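Local structure of HAD family phosphatase (Pseudomonas syringae pv. tomato, 2ODA) at the interface of chains A and B. The protein belongs to a Pseudomonas-specific subfamily of the haloacid dehalogenase (HAD) superfamily and is probably a phosphatase-like hydrolase. Numbering follows the deposited sequence. Chains: chain A/B, Hypothetical protein PSPTO_2114.

The interface of chains A and B. Residues chain A 94, 97-98, 102, 104-105; chain B 94, 123-124.
A:Trp94 and B:Trp94 stack across the two-fold axis of a symmetric homodimeric interface, where helix 91-99 of one subunit packs against its twin; the contact joins the two copies of the deposited assembly, which may or may not be the biological dimer. The five-membered rings lie almost parallel, 7° apart with centroids 3.7 Å from each other, and run in opposed directions, so that CD1 of each indole sits over the rim of the other. Tryptophan suits this place because its broad, flat face buries much apolar surface while its N-H can still be paired. A chi1 of -71°, with CG anti to the carbonyl carbon, sends the indole of B:Trp94 off its helix and into chain A. There aliphatic groups meet its benzene ring at the edge and over one face. The CG methylene of selenomethionine A:Met98 meets B:Trp94 CE3 at the ring edge, 3.5 Å away, its flexible unbranched chain sliding past the indole in the opposite direction. A:Leu105 closes another stretch of edge, its CB 3.9 Å from B:Trp94 CZ2. A:Leu97 instead comes over the rim of the face that A:Trp94 stacks on, bringing methyl CD1 to 3.7 Å from B:Trp94 CH2. Within chain B, the indole NE1 of B:Trp94 donates to the backbone O of B:Ala124 at 3.0 Å, using a lone pair in the carbonyl plane although the acceptor is tilted from the ring plane; this bond helps fix the rotation of the ring for stacking. Farther along, the CB methylene of A:Gln104 packs against B:Asn123 CA. B:Asn123, at the C-terminal end of its helix, offers its backbone carbonyl O to the loop N-H of A:Leu105, with N 2.7 Å from O and the bond nearly straight at 163°.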
loop_
_atom_site.group_PDB
_atom_site.type_symbol
_atom_site.label_atom_id
_atom_site.label_comp_id
_atom_site.label_asym_id
_atom_site.label_seq_id
_atom_site.Cartn_x
_atom_site.Cartn_y
_atom_site.Cartn_z
ATOM N N TRP A 94 -1.091 -4.494 3.844
ATOM C CA TRP A 94 -2.219 -3.623 3.477
ATOM C C TRP A 94 -3.479 -3.935 4.281
ATOM O O TRP A 94 -4.179 -3.033 4.769
ATOM C CB TRP A 94 -2.508 -3.686 1.983
ATOM C CG TRP A 94 -1.405 -3.126 1.111
ATOM C CD1 TRP A 94 -0.502 -2.135 1.446
ATOM C CD2 TRP A 94 -1.127 -3.480 -0.245
ATOM N NE1 TRP A 94 0.327 -1.882 0.379
ATOM C CE2 TRP A 94 -0.034 -2.682 -0.673
ATOM C CE3 TRP A 94 -1.682 -4.404 -1.145
ATOM C CZ2 TRP A 94 0.504 -2.776 -1.956
ATOM C CZ3 TRP A 94 -1.145 -4.495 -2.425
ATOM C CH2 TRP A 94 -0.053 -3.683 -2.813
ATOM N N LEU A 97 -3.107 -2.492 7.891
ATOM C CA LEU A 97 -3.285 -1.035 7.866
ATOM C C LEU A 97 -4.737 -0.665 7.664
ATOM O O LEU A 97 -5.233 0.247 8.311
ATOM C CB LEU A 97 -2.429 -0.427 6.759
ATOM C CG LEU A 97 -0.915 -0.604 6.911
ATOM C CD1 LEU A 97 -0.255 0.192 5.789
ATOM C CD2 LEU A 97 -0.433 -0.075 8.291
HETATM N N MSE A 98 -5.427 -1.399 6.783
HETATM C CA MSE A 98 -6.870 -1.188 6.595
HETATM C C MSE A 98 -7.694 -1.484 7.854
HETATM O O MSE A 98 -8.591 -0.710 8.217
HETATM C CB MSE A 98 -7.368 -1.996 5.411
HETATM C CG MSE A 98 -6.883 -1.447 4.081
HETATM SE SE MSE A 98 -7.213 -2.715 2.609
HETATM C CE MSE A 98 -9.102 -2.926 2.745
ATOM N N VAL A 102 -5.937 3.347 8.917
ATOM C CA VAL A 102 -4.928 4.394 8.730
ATOM C C VAL A 102 -5.333 5.298 7.572
ATOM O O VAL A 102 -5.972 4.842 6.616
ATOM C CB VAL A 102 -3.492 3.843 8.538
ATOM C CG1 VAL A 102 -3.157 2.762 9.619
ATOM C CG2 VAL A 102 -3.296 3.321 7.126
ATOM N N GLN A 104 -3.251 7.019 5.625
ATOM C CA GLN A 104 -2.252 7.000 4.565
ATOM C C GLN A 104 -1.122 6.045 4.897
ATOM O O GLN A 104 -0.860 5.746 6.073
ATOM C CB GLN A 104 -1.710 8.396 4.311
ATOM C CG GLN A 104 -0.780 8.844 5.365
ATOM C CD GLN A 104 -1.022 10.253 5.787
ATOM O OE1 GLN A 104 -0.088 11.060 5.816
ATOM N NE2 GLN A 104 -2.281 10.577 6.123
ATOM N N LEU A 105 -0.466 5.565 3.848
ATOM C CA LEU A 105 0.647 4.635 3.991
ATOM C C LEU A 105 1.854 5.335 4.605
ATOM O O LEU A 105 2.611 4.724 5.385
ATOM C CB LEU A 105 1.034 4.068 2.619
ATOM C CG LEU A 105 2.249 3.137 2.576
ATOM C CD1 LEU A 105 1.873 1.824 3.231
ATOM C CD2 LEU A 105 2.695 2.928 1.130
ATOM N N TRP B 94 -5.564 -0.229 -2.647
ATOM C CA TRP B 94 -4.934 -1.467 -2.206
ATOM C C TRP B 94 -5.737 -2.683 -2.604
ATOM O O TRP B 94 -5.177 -3.686 -3.070
ATOM C CB TRP B 94 -4.723 -1.451 -0.702
ATOM C CG TRP B 94 -3.654 -0.496 -0.271
ATOM C CD1 TRP B 94 -2.600 -0.022 -1.017
ATOM C CD2 TRP B 94 -3.503 0.057 1.037
ATOM N NE1 TRP B 94 -1.815 0.822 -0.238
ATOM C CE2 TRP B 94 -2.355 0.883 1.022
ATOM C CE3 TRP B 94 -4.245 -0.043 2.217
ATOM C CZ2 TRP B 94 -1.915 1.584 2.165
ATOM C CZ3 TRP B 94 -3.804 0.654 3.357
ATOM C CH2 TRP B 94 -2.669 1.473 3.310
ATOM N N ASN B 123 -2.800 8.611 -0.855
ATOM C CA ASN B 123 -2.798 7.990 0.488
ATOM C C ASN B 123 -2.315 6.546 0.471
ATOM O O ASN B 123 -1.662 6.069 1.433
ATOM C CB ASN B 123 -4.195 8.065 1.108
ATOM C CG ASN B 123 -4.571 9.495 1.543
ATOM O OD1 ASN B 123 -3.704 10.351 1.650
ATOM N ND2 ASN B 123 -5.870 9.749 1.769
ATOM N N ALA B 124 -2.616 5.842 -0.615
ATOM C CA ALA B 124 -2.229 4.428 -0.740
ATOM C C ALA B 124 -0.753 4.273 -1.152
ATOM O O ALA B 124 -0.209 3.160 -1.158
ATOM C CB ALA B 124 -3.159 3.712 -1.749
#